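PDB 2P90: hypothetical protein Cgl1923 from Corynebacterium glutamicum ATCC 13032, which is of unknown function but belongs to the PAC2 family, whose members include proteasome assembly chaperones, so a related role is possible but unproven. Local coordinates for residues Q219-A222 / D226-L229; T154-S159 / A179-E184. All coordinates share one frame; numbering follows the deposited sequence.

Interaction 1 (Q219-A222 / D226-L229); sequences QSIA and DLNL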
loop_
_atom_site.group_PDB
_atom_site.type_symbol
_atom_site.label_atom_id
_atom_site.label_comp_id
_atom_site.label_asym_id
_atom_site.label_seq_id
_atom_site.Cartn_x
_atom_site.Cartn_y
_atom_site.Cartn_z
ATOM N N GLN B 219 20.546 -22.452 13.449
ATOM C CA GLN B 219 21.069 -23.803 13.590
ATOM C C GLN B 219 20.487 -24.762 12.542
ATOM O O GLN B 219 21.154 -25.699 12.125
ATOM C CB GLN B 219 21.052 -24.322 15.064
ATOM C CG GLN B 219 19.707 -24.532 15.747
ATOM C CD GLN B 219 19.788 -24.438 17.304
ATOM O OE1 GLN B 219 20.871 -24.290 17.902
ATOM N NE2 GLN B 219 18.623 -24.513 17.955
ATOM N N SER B 220 19.279 -24.482 12.054
ATOM C CA SER B 220 18.733 -25.279 10.949
ATOM C C SER B 220 19.543 -25.058 9.663
ATOM O O SER B 220 19.769 -25.982 8.886
ATOM C CB SER B 220 17.260 -24.973 10.715
ATOM O OG SER B 220 16.542 -25.104 11.919
ATOM N N ILE B 221 19.970 -23.820 9.467
ATOM C CA ILE B 221 20.823 -23.434 8.357
ATOM C C ILE B 221 22.234 -24.001 8.513
ATOM O O ILE B 221 22.765 -24.586 7.571
ATOM C CB ILE B 221 20.883 -21.896 8.257
ATOM C CG1 ILE B 221 19.563 -21.346 7.724
ATOM C CG2 ILE B 221 22.043 -21.442 7.386
ATOM C CD1 ILE B 221 19.378 -19.916 8.108
ATOM N N ALA B 222 22.844 -23.816 9.685
ATOM C CA ALA B 222 24.159 -24.410 9.964
ATOM C C ALA B 222 24.164 -25.923 9.675
ATOM O O ALA B 222 25.082 -26.431 9.033
ATOM C CB ALA B 222 24.608 -24.105 11.383
ATOM N N ASP B 226 25.866 -27.169 6.187
ATOM C CA ASP B 226 27.168 -27.518 6.753
ATOM C C ASP B 226 27.991 -26.266 7.030
ATOM O O ASP B 226 29.065 -26.063 6.440
ATOM C CB ASP B 226 27.919 -28.510 5.832
ATOM C CG ASP B 226 29.151 -29.155 6.505
ATOM O OD1 ASP B 226 29.228 -29.199 7.770
ATOM O OD2 ASP B 226 30.048 -29.616 5.749
ATOM N N LEU B 227 27.471 -25.423 7.926
ATOM C CA LEU B 227 28.119 -24.150 8.285
ATOM C C LEU B 227 28.439 -24.105 9.772
ATOM O O LEU B 227 27.717 -24.672 10.579
ATOM C CB LEU B 227 27.243 -22.929 7.891
ATOM C CG LEU B 227 26.760 -22.760 6.431
ATOM C CD1 LEU B 227 25.546 -21.783 6.306
ATOM C CD2 LEU B 227 27.896 -22.351 5.469
ATOM N N ASN B 228 29.533 -23.426 10.115
ATOM C CA ASN B 228 29.935 -23.224 11.502
ATOM C C ASN B 228 29.671 -21.770 11.922
ATOM O O ASN B 228 30.462 -20.865 11.619
ATOM C CB ASN B 228 31.413 -23.674 11.714
ATOM C CG ASN B 228 31.992 -23.311 13.121
ATOM O OD1 ASN B 228 31.293 -22.813 14.015
ATOM N ND2 ASN B 228 33.296 -23.563 13.296
ATOM N N LEU B 229 28.571 -21.564 12.648
ATOM C CA LEU B 229 28.094 -20.208 12.961
ATOM C C LEU B 229 28.276 -19.749 14.419
ATOM O O LEU B 229 27.931 -20.468 15.331
ATOM C CB LEU B 229 26.631 -20.050 12.507
ATOM C CG LEU B 229 26.360 -20.329 11.017
ATOM C CD1 LEU B 229 24.868 -20.244 10.691
ATOM C CD2 LEU B 229 27.161 -19.397 10.105
#
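Ala222 and Leu227 meet where helix 211-225 ends and the chain doubles back, and the amide N of Leu227 closes the turn on the carbonyl O of Ala222 at 2.8 Å. The bond is nearly straight, with an N-H...O angle of 169°, and it reaches a lone pair of that oxygen in the carbonyl plane. This six-residue return, with Asp226 at positive phi (56°) as the first residue off the helix, is the pattern of a Schellman motif.

The turn brings the two leucines of the exit segment back to the helix, while the CB of Asp226 points away from the helix, and that residue is exposed. Leu227 has CG anti to its own carbonyl carbon (chi1 -55°), which carries the isobutyl group towards Ile221. There its CD1 lies 3.7 Å from Ile221 CG2, the short branch of the isoleucine. That methyl stands anti to the Ile221 nitrogen, beside the carbonyl carbon, and the two side chains cross obliquely. Closer to the backbone, Leu227 CB sits 4.0 Å from Ala222 CA.

Two residues further on, Leu229 takes much the same first torsion and sets one methyl against the alanine, with CD1 3.9 Å from Ala222 CB. Between the leucines, the carbonyl O of Leu227 comes within 3.3 Å of Ala222 CB. Alanine suits this place because its small methyl lets the returning backbone run so near the helix. The loop is also held by charged side chains after strand 92-97: Asp98 accepts a hydrogen bond from the amide of Asn228, and Lys102 NZ binds the carbonyl O of Asp226.

Chemically, the cap between the two segments is a backbone bond that satisfies a terminal carbonyl of the helix, flanked by aliphatic packing.

Interaction 2 (T154-S159 / A179-E184); sequences TAHGNS and ASLMLE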
loop_
_atom_site.group_PDB
_atom_site.type_symbol
_atom_site.label_atom_id
_atom_site.label_comp_id
_atom_site.label_asym_id
_atom_site.label_seq_id
_atom_site.Cartn_x
_atom_site.Cartn_y
_atom_site.Cartn_z
ATOM N N THR B 154 9.489 -26.209 10.720
ATOM C CA THR B 154 8.957 -27.099 9.687
ATOM C C THR B 154 9.527 -26.715 8.316
ATOM O O THR B 154 9.971 -25.590 8.126
ATOM C CB THR B 154 7.419 -27.129 9.680
ATOM O OG1 THR B 154 6.931 -25.807 9.620
ATOM C CG2 THR B 154 6.885 -27.765 10.947
ATOM N N ALA B 155 9.541 -27.651 7.377
ATOM C CA ALA B 155 10.147 -27.415 6.074
ATOM C C ALA B 155 9.237 -27.827 4.922
ATOM O O ALA B 155 8.380 -28.735 5.080
ATOM C CB ALA B 155 11.531 -28.085 5.962
ATOM N N HIS B 156 9.373 -27.096 3.803
ATOM C CA HIS B 156 8.775 -27.461 2.528
ATOM C C HIS B 156 9.772 -27.223 1.409
ATOM O O HIS B 156 10.723 -26.461 1.565
ATOM C CB HIS B 156 7.438 -26.753 2.279
ATOM C CG HIS B 156 7.521 -25.254 2.274
ATOM N ND1 HIS B 156 8.046 -24.535 1.218
ATOM C CD2 HIS B 156 7.119 -24.340 3.191
ATOM C CE1 HIS B 156 7.985 -23.243 1.501
ATOM N NE2 HIS B 156 7.440 -23.102 2.698
ATOM N N GLY B 157 9.560 -27.877 0.280
ATOM C CA GLY B 157 10.509 -27.813 -0.815
ATOM C C GLY B 157 10.967 -29.202 -1.267
ATOM O O GLY B 157 10.304 -30.208 -0.982
ATOM N N ASN B 158 12.099 -29.239 -1.976
ATOM C CA ASN B 158 12.603 -30.454 -2.598
ATOM C C ASN B 158 14.017 -30.818 -2.108
ATOM O O ASN B 158 14.646 -31.728 -2.645
ATOM C CB ASN B 158 12.544 -30.336 -4.138
ATOM C CG ASN B 158 13.498 -29.270 -4.698
ATOM O OD1 ASN B 158 14.434 -28.822 -4.013
ATOM N ND2 ASN B 158 13.269 -28.866 -5.952
ATOM N N SER B 159 14.500 -30.103 -1.088
ATOM C CA SER B 159 15.799 -30.356 -0.472
ATOM C C SER B 159 15.659 -30.338 1.066
ATOM O O SER B 159 16.613 -30.066 1.808
ATOM C CB SER B 159 16.824 -29.329 -0.949
ATOM O OG SER B 159 16.383 -27.981 -0.725
ATOM N N ALA B 179 6.983 -12.824 -1.964
ATOM C CA ALA B 179 7.989 -12.783 -2.982
ATOM C C ALA B 179 8.867 -14.008 -2.884
ATOM O O ALA B 179 9.260 -14.570 -3.912
ATOM C CB ALA B 179 8.829 -11.515 -2.838
ATOM N N SER B 180 9.184 -14.436 -1.662
ATOM C CA SER B 180 9.985 -15.649 -1.508
ATOM C C SER B 180 9.268 -16.952 -1.949
ATOM O O SER B 180 9.925 -17.838 -2.491
ATOM C CB SER B 180 10.517 -15.776 -0.092
ATOM O OG SER B 180 9.440 -15.868 0.815
ATOM N N LEU B 181 7.957 -17.066 -1.689
ATOM C CA LEU B 181 7.163 -18.219 -2.143
ATOM C C LEU B 181 7.107 -18.287 -3.676
ATOM O O LEU B 181 7.299 -19.362 -4.265
ATOM C CB LEU B 181 5.758 -18.201 -1.548
ATOM C CG LEU B 181 5.716 -18.572 -0.055
ATOM C CD1 LEU B 181 4.452 -18.120 0.598
ATOM C CD2 LEU B 181 5.913 -20.091 0.152
ATOM N N MET B 182 6.924 -17.130 -4.320
ATOM C CA MET B 182 6.999 -17.048 -5.784
ATOM C C MET B 182 8.378 -17.528 -6.248
ATOM O O MET B 182 8.492 -18.246 -7.245
ATOM C CB MET B 182 6.729 -15.608 -6.301
ATOM C CG MET B 182 6.659 -15.535 -7.852
ATOM S SD MET B 182 6.225 -13.994 -8.716
ATOM C CE MET B 182 4.523 -13.838 -8.228
ATOM N N LEU B 183 9.428 -17.102 -5.554
ATOM C CA LEU B 183 10.772 -17.453 -5.967
ATOM C C LEU B 183 10.992 -18.973 -5.817
ATOM O O LEU B 183 11.601 -19.616 -6.700
ATOM C CB LEU B 183 11.798 -16.657 -5.174
ATOM C CG LEU B 183 13.248 -17.125 -5.159
ATOM C CD1 LEU B 183 13.887 -17.046 -6.550
ATOM C CD2 LEU B 183 14.089 -16.346 -4.084
ATOM N N GLU B 184 10.459 -19.524 -4.724
ATOM C CA GLU B 184 10.485 -20.966 -4.463
ATOM C C GLU B 184 9.842 -21.718 -5.600
ATOM O O GLU B 184 10.470 -22.598 -6.158
ATOM C CB GLU B 184 9.763 -21.338 -3.166
ATOM C CG GLU B 184 10.524 -20.984 -1.920
ATOM C CD GLU B 184 9.958 -21.694 -0.731
ATOM O OE1 GLU B 184 9.946 -22.960 -0.768
ATOM O OE2 GLU B 184 9.554 -21.020 0.238
#
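A buried side-chain contact, largely polar, joins strand 153-157, the outermost strand of the sheet within this chain, to the first turns of helix 179-189: the imidazole of His156 meets the carboxylate of Glu184, with Leu181 beside them. Ring and carboxylate are almost coplanar, their planes 2° apart, and OE2 of Glu184 lies near the ring plane, at its edge. The carbon CE1 of His156 is 3.0 Å from both OE1 and OE2 of Glu184 and is turned more nearly to OE2, while ND1 of His156 is 3.2 Å from Glu184 OE1. With chi1 of 59°, CG of the histidine lies between its backbone N and carbonyl carbon, and the ring leaves the strand towards the helix. Glu184 reaches back with a chain extended beyond CG, long enough to meet the imidazole from the helix.

Helix 179-189 belongs to the connection between two parallel neighbours of the mixed sheet, strands 134-143 and 194-202, and strand 153-157 is added antiparallel beyond them. From strand 134-143 the hydroxyl of Tyr139 is hydrogen-bonded to Glu184 OE2, and also to the hydroxyl of Ser180 one turn earlier. The bond with Tyr139 gives the buried carboxylate a firm partner and probably limits its rotation.

Leu181 supplies the apolar part, its CD2 lying obliquely to the imidazole, 4.0 Å from His156 CE1. Val83 of the second subunit packs on both His156 and Leu181. Gly157 adopts backbone angles at which a CB would jam against the preceding carbonyl oxygen, and its backbone hydrogen-bonds to that same second subunit.

Along the chain the contacts follow in series, interaction 2 closing before interaction 1 opens, and their centres lie 18 Å apart. Nearest atoms come to about 7 Å without touching. They differ in kind: interaction 1 is a local turn that finishes helix 211-225, whereas interaction 2 ties a helix to the outermost strand of the sheet within this chain, between segments whose closest ends are 20 residues apart. Their surroundings differ too, since the second subunit reaches 154-159 and 179-184 but not the segments of interaction 1. All four segments lie within the PAC2 family region, and no ligand or catalytic site is established here.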